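Uncharacterized protein (Cytophaga hutchinsonii, PDB 3OMT) is of unknown function but, as a member of the Xre family, is a putative antitoxin that probably binds DNA through its helix-turn-helix domain. Local coordinates at residues R7-R12 with C42-Q47; N11-V16 with R65-S70. All blocks are in the same frame, centred on the assembly; numbering follows the deposited sequence. Where two conformers were deposited one is given.

Interaction 1 (R7-R12 with C42-Q47); sequences RKIFNR and CTNDVQ
Three N-H groups converge on OD1 of Asn-44, two from the backbone of the N-terminal arm and one from the amide of Gln-47. Asn-11 N reaches Asn-44 OD1 at 3.0 Å in the carbonyl plane, on a lone pair and almost straight (175° at the hydrogen). Phe-10 N meets Asn-44 OD1 at 2.9 Å from well above that plane, and NE2 of Gln-47 joins from within its own loop, its donor tilted from the plane. The other half of the Asn-44 amide is used as well: Asn-44 ND2 donates to Asn-11 O at 3.0 Å, with the acceptor lying in the amide plane. Bonds to both ends of the group fix which way the amide is flipped.

The side-chain amides of Asn-11 and Asn-44 run antiparallel alongside each other, their planes 21° apart, without a hydrogen bond between the two side chains. Instead Asn-11 ND2 donates to Gln-47 OE1 at 2.9 Å, and it also bonds to Trp-41 O near the end of helix 35-42. The bent Gln-47 chain crosses Phe-10 at about a right angle, Gln-47 NE2 lying 3.6 Å from CD2 of the Phe-10 ring. Beside Asn-44, CD1 of Ile-9 packs on CB and ND2. One water donates to both Lys-8 O and Asn-44 O, another to Asn-11 OD1 and Cys-42 O.

Phe-10 also meets Phe-54 of the second subunit edge-to-face, which places this joint at the dimer interface. With its positive phi (60°), Asn-44 is the C-prime residue of a Schellman motif that ends helix 35-42, and its side chain ties that helix end to the arm that leads into helix 13-20 of this helix-turn-helix fold.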
loop_
_atom_site.group_PDB
_atom_site.type_symbol
_atom_site.label_atom_id
_atom_site.label_comp_id
_atom_site.label_asym_id
_atom_site.label_seq_id
_atom_site.Cartn_x
_atom_site.Cartn_y
_atom_site.Cartn_z
ATOM N N ARG A 7 -4.898 -1.660 14.803
ATOM C CA ARG A 7 -3.617 -1.310 14.150
ATOM C C ARG A 7 -3.425 0.196 14.006
ATOM O O ARG A 7 -4.328 0.913 13.539
ATOM C CB ARG A 7 -3.521 -1.943 12.755
ATOM C CG ARG A 7 -2.250 -1.640 11.998
ATOM C CD ARG A 7 -2.199 -2.341 10.661
ATOM N NE ARG A 7 -2.075 -3.795 10.803
ATOM C CZ ARG A 7 -0.915 -4.433 10.899
ATOM N NH1 ARG A 7 0.210 -3.740 10.899
ATOM N NH2 ARG A 7 -0.878 -5.760 10.999
ATOM N N LYS A 8 -2.236 0.645 14.398
ATOM C CA LYS A 8 -1.810 2.026 14.217
ATOM C C LYS A 8 -0.640 2.163 13.251
ATOM O O LYS A 8 -0.424 3.253 12.688
ATOM C CB LYS A 8 -1.407 2.619 15.541
ATOM C CG LYS A 8 -2.574 2.725 16.499
ATOM C CD LYS A 8 -2.108 3.333 17.792
ATOM C CE LYS A 8 -3.198 3.267 18.819
ATOM N NZ LYS A 8 -4.420 4.053 18.443
ATOM N N ILE A 9 0.111 1.085 13.067
ATOM C CA ILE A 9 1.305 1.076 12.260
ATOM C C ILE A 9 1.063 0.337 10.951
ATOM O O ILE A 9 0.770 -0.844 10.958
ATOM C CB ILE A 9 2.500 0.435 13.021
ATOM C CG1 ILE A 9 2.789 1.196 14.335
ATOM C CG2 ILE A 9 3.746 0.418 12.080
ATOM C CD1 ILE A 9 3.076 2.718 14.129
ATOM N N PHE A 10 1.218 1.045 9.833
ATOM C CA PHE A 10 0.953 0.531 8.499
ATOM C C PHE A 10 2.185 0.621 7.614
ATOM O O PHE A 10 2.441 -0.293 6.796
ATOM C CB PHE A 10 -0.196 1.306 7.833
ATOM C CG PHE A 10 -1.502 1.202 8.557
ATOM C CD1 PHE A 10 -2.460 0.291 8.159
ATOM C CD2 PHE A 10 -1.771 2.049 9.613
ATOM C CE1 PHE A 10 -3.668 0.203 8.834
ATOM C CE2 PHE A 10 -3.003 2.032 10.259
ATOM C CZ PHE A 10 -3.937 1.072 9.894
ATOM N N ASN A 11 2.960 1.694 7.745
ATOM C CA ASN A 11 4.140 1.862 6.924
ATOM C C ASN A 11 5.389 1.811 7.781
ATOM O O ASN A 11 5.350 2.050 9.000
ATOM C CB ASN A 11 4.035 3.126 6.016
ATOM C CG ASN A 11 4.360 4.419 6.742
ATOM O OD1 ASN A 11 5.514 4.631 7.146
ATOM N ND2 ASN A 11 3.348 5.294 6.928
ATOM N N ARG A 12 6.496 1.530 7.124
ATOM C CA ARG A 12 7.807 1.635 7.737
ATOM C C ARG A 12 8.748 2.598 6.970
ATOM O O ARG A 12 9.984 2.384 6.885
ATOM C CB ARG A 12 8.408 0.271 7.960
ATOM C CG ARG A 12 8.505 -0.579 6.767
ATOM C CD ARG A 12 9.074 -2.000 7.058
ATOM N NE ARG A 12 10.420 -1.995 7.629
ATOM C CZ ARG A 12 11.554 -1.959 6.923
ATOM N NH1 ARG A 12 11.502 -1.934 5.616
ATOM N NH2 ARG A 12 12.753 -1.999 7.535
ATOM N N CYS A 42 5.601 9.564 8.101
ATOM C CA CYS A 42 6.641 8.920 8.884
ATOM C C CYS A 42 6.177 8.547 10.293
ATOM O O CYS A 42 6.593 7.515 10.846
ATOM C CB CYS A 42 7.888 9.820 8.945
ATOM S SG CYS A 42 8.751 9.847 7.358
ATOM N N THR A 43 5.267 9.331 10.852
ATOM C CA THR A 43 4.705 9.004 12.157
ATOM C C THR A 43 3.460 8.098 12.106
ATOM O O THR A 43 2.827 7.825 13.152
ATOM C CB THR A 43 4.399 10.261 12.973
ATOM O OG1 THR A 43 3.527 11.100 12.229
ATOM C CG2 THR A 43 5.665 11.036 13.278
ATOM N N ASN A 44 3.105 7.615 10.919
ATOM C CA ASN A 44 1.944 6.774 10.718
ATOM C C ASN A 44 0.651 7.456 11.131
ATOM O O ASN A 44 -0.334 6.798 11.473
ATOM C CB ASN A 44 2.111 5.395 11.412
ATOM C CG ASN A 44 2.786 4.380 10.508
ATOM O OD1 ASN A 44 2.130 3.806 9.638
ATOM N ND2 ASN A 44 4.123 4.190 10.681
ATOM N N ASP A 45 0.656 8.786 11.040
ATOM C CA ASP A 45 -0.583 9.550 11.247
ATOM C C ASP A 45 -1.464 9.637 10.032
ATOM O O ASP A 45 -2.690 9.618 10.164
ATOM C CB ASP A 45 -0.227 10.898 11.789
ATOM C CG ASP A 45 0.223 10.822 13.246
ATOM O OD1 ASP A 45 -0.581 10.381 14.100
ATOM O OD2 ASP A 45 1.344 11.229 13.568
ATOM N N VAL A 46 -0.859 9.754 8.849
ATOM C CA VAL A 46 -1.586 9.790 7.598
ATOM C C VAL A 46 -0.812 8.849 6.675
ATOM O O VAL A 46 0.432 8.877 6.637
ATOM C CB VAL A 46 -1.593 11.198 6.972
ATOM C CG1 VAL A 46 -2.270 11.169 5.552
ATOM C CG2 VAL A 46 -2.315 12.165 7.874
ATOM N N GLN A 47 -1.522 8.010 5.946
ATOM C CA GLN A 47 -0.875 7.091 5.037
ATOM C C GLN A 47 -0.833 7.665 3.630
ATOM O O GLN A 47 -1.812 8.257 3.149
ATOM C CB GLN A 47 -1.565 5.711 4.992
ATOM C CG GLN A 47 -1.700 5.067 6.352
ATOM C CD GLN A 47 -0.326 4.861 6.980
ATOM O OE1 GLN A 47 0.635 4.582 6.271
ATOM N NE2 GLN A 47 -0.232 5.005 8.299
HETATM O O HOH W 1 -2.317 5.095 12.672
HETATM O O HOH W 2 7.190 5.291 9.268
#

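Interaction 2 (N11-V16 with R65-S70); sequences NRLKSV and RELIVS
Arg-12 N donates to Leu-67 O at 2.8 Å beside a single beta bridge between Asn-11 and Ile-68, where the N-terminal arm runs into helix 13-20 of the helix-turn-helix fold. At the bridge, CA of Asn-11 lies 4.3 Å from CA of Ile-68. Arg-12 is the N-cap residue of helix 13-20, and just before it Asn-11 forms an Asx turn, its OD1 accepting from Leu-13 N.

The tightly packed part is apolar and centres on CD2 of Leu-67. Val-16 crosses Leu-67 at about a right angle, with Val-16 CB 3.9 Å from Leu-67 CD2, while Leu-13 lies beside the same leucine and points the same way, its CD1 touching CD2. Ile-56 of helix 50-60 packs against both leucines, so the contact continues into the interior of the domain.

Around Arg-12 the character changes to polar and hydrated. Arg-12 CG sits between the backbone N and the carbonyl carbon (chi1 55°), 3.2 Å from Glu-66 O; the chain bends at chi3, and the guanidinium meets the same oxygen edge-on. Arg-12 NH1 donates to Glu-66 O at 2.8 Å, while NH2 forms a salt bridge with Glu-19. No direct salt bridge joins Arg-12 to Glu-66; a water accepts from Arg-12 NH1 at 2.9 Å and donates to Glu-66 OE1 at 2.8 Å.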
loop_
_atom_site.group_PDB
_atom_site.type_symbol
_atom_site.label_atom_id
_atom_site.label_comp_id
_atom_site.label_asym_id
_atom_site.label_seq_id
_atom_site.Cartn_x
_atom_site.Cartn_y
_atom_site.Cartn_z
ATOM N N ASN A 11 2.960 1.694 7.745
ATOM C CA ASN A 11 4.140 1.862 6.924
ATOM C C ASN A 11 5.389 1.811 7.781
ATOM O O ASN A 11 5.350 2.050 9.000
ATOM C CB ASN A 11 4.035 3.126 6.016
ATOM C CG ASN A 11 4.360 4.419 6.742
ATOM O OD1 ASN A 11 5.514 4.631 7.146
ATOM N ND2 ASN A 11 3.348 5.294 6.928
ATOM N N ARG A 12 6.496 1.530 7.124
ATOM C CA ARG A 12 7.807 1.635 7.737
ATOM C C ARG A 12 8.748 2.598 6.970
ATOM O O ARG A 12 9.984 2.384 6.885
ATOM C CB ARG A 12 8.408 0.271 7.960
ATOM C CG ARG A 12 8.505 -0.579 6.767
ATOM C CD ARG A 12 9.074 -2.000 7.058
ATOM N NE ARG A 12 10.420 -1.995 7.629
ATOM C CZ ARG A 12 11.554 -1.959 6.923
ATOM N NH1 ARG A 12 11.502 -1.934 5.616
ATOM N NH2 ARG A 12 12.753 -1.999 7.535
ATOM N N LEU A 13 8.172 3.708 6.515
ATOM C CA LEU A 13 8.934 4.727 5.811
ATOM C C LEU A 13 10.081 5.286 6.633
ATOM O O LEU A 13 11.195 5.421 6.121
ATOM C CB LEU A 13 8.034 5.843 5.345
ATOM C CG LEU A 13 8.732 6.996 4.613
ATOM C CD1 LEU A 13 9.512 6.513 3.373
ATOM C CD2 LEU A 13 7.647 8.046 4.235
ATOM N N LYS A 14 9.837 5.562 7.906
ATOM C CA LYS A 14 10.869 6.125 8.776
ATOM C C LYS A 14 12.086 5.192 8.763
ATOM O O LYS A 14 13.215 5.638 8.641
ATOM C CB LYS A 14 10.354 6.330 10.198
ATOM C CG LYS A 14 11.379 6.926 11.143
ATOM C CD LYS A 14 10.785 7.125 12.556
ATOM C CE LYS A 14 11.815 7.688 13.545
ATOM N NZ LYS A 14 11.146 8.479 14.615
ATOM N N SER A 15 11.835 3.892 8.914
ATOM C CA SER A 15 12.924 2.906 8.910
ATOM C C SER A 15 13.673 2.869 7.597
ATOM O O SER A 15 14.901 2.742 7.592
ATOM C CB SER A 15 12.430 1.527 9.227
ATOM O OG SER A 15 12.060 1.442 10.580
ATOM N N VAL A 16 12.940 2.900 6.472
ATOM C CA VAL A 16 13.592 2.814 5.152
ATOM C C VAL A 16 14.417 4.076 4.913
ATOM O O VAL A 16 15.529 4.009 4.383
ATOM C CB VAL A 16 12.608 2.504 4.017
ATOM C CG1 VAL A 16 13.296 2.451 2.663
ATOM C CG2 VAL A 16 11.932 1.136 4.272
ATOM N N ARG A 65 7.329 -2.828 -1.708
ATOM C CA ARG A 65 6.825 -3.710 -0.638
ATOM C C ARG A 65 7.527 -3.445 0.700
ATOM O O ARG A 65 6.922 -3.671 1.794
ATOM C CB ARG A 65 6.996 -5.157 -1.019
ATOM C CG ARG A 65 6.037 -5.619 -2.107
ATOM C CD ARG A 65 6.234 -7.055 -2.468
ATOM N NE ARG A 65 5.205 -7.477 -3.428
ATOM C CZ ARG A 65 5.097 -8.731 -3.891
ATOM N NH1 ARG A 65 5.992 -9.677 -3.559
ATOM N NH2 ARG A 65 4.101 -9.032 -4.695
ATOM N N GLU A 66 8.791 -2.999 0.651
ATOM C CA GLU A 66 9.537 -2.756 1.878
ATOM C C GLU A 66 9.035 -1.528 2.658
ATOM O O GLU A 66 9.382 -1.367 3.814
ATOM C CB GLU A 66 11.050 -2.593 1.565
ATOM C CG GLU A 66 11.627 -3.875 1.026
ATOM C CD GLU A 66 13.106 -3.785 0.757
ATOM O OE1 GLU A 66 13.758 -2.866 1.305
ATOM O OE2 GLU A 66 13.612 -4.660 0.007
ATOM N N LEU A 67 8.233 -0.659 2.020
ATOM C CA LEU A 67 7.721 0.533 2.692
ATOM C C LEU A 67 6.554 0.204 3.597
ATOM O O LEU A 67 6.154 1.039 4.371
ATOM C CB LEU A 67 7.285 1.555 1.674
ATOM C CG LEU A 67 8.377 2.158 0.771
ATOM C CD1 LEU A 67 7.810 3.076 -0.334
ATOM C CD2 LEU A 67 9.483 2.813 1.624
ATOM N N ILE A 68 5.984 -0.995 3.459
ATOM C CA ILE A 68 4.780 -1.439 4.188
ATOM C C ILE A 68 5.225 -2.470 5.228
ATOM O O ILE A 68 6.082 -3.305 4.925
ATOM C CB ILE A 68 3.767 -2.078 3.171
ATOM C CG1 ILE A 68 3.477 -1.071 2.057
ATOM C CG2 ILE A 68 2.488 -2.572 3.890
ATOM C CD1 ILE A 68 3.060 0.240 2.620
ATOM N N VAL A 69 4.646 -2.454 6.421
ATOM C CA VAL A 69 5.001 -3.493 7.396
ATOM C C VAL A 69 4.384 -4.830 6.934
ATOM O O VAL A 69 3.283 -4.878 6.366
ATOM C CB VAL A 69 4.576 -3.156 8.835
ATOM C CG1 VAL A 69 5.316 -1.886 9.320
ATOM C CG2 VAL A 69 3.023 -2.944 8.994
ATOM N N SER A 70 5.148 -5.901 7.129
ATOM C CA SER A 70 4.661 -7.246 6.868
ATOM C C SER A 70 3.535 -7.681 7.805
ATOM O O SER A 70 3.518 -7.345 8.999
ATOM C CB SER A 70 5.847 -8.210 6.980
ATOM O OG SER A 70 5.381 -9.508 6.766
HETATM O O HOH W 3 13.887 -2.291 4.020
#

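From the N terminus, the arm 7-12 runs into helix 13-20 and takes part in both contacts, which share Asn-11 and Arg-12. Interaction 1 closes a loop that holds helices 13-20, 24-30 and 35-42, returning the chain to the arm at 42-47. Helix 50-60 follows, and interaction 2 then closes a longer loop by bringing 65-70 back to 11-16. Because interaction 1 starts earlier and ends earlier, the two closures overlap in sequence. The arm thus lies between the end of helix 35-42 and the C-terminal segment; Phe-10 O and Val-69 N probably hydrogen-bond where the contacts meet, and both reach the second subunit.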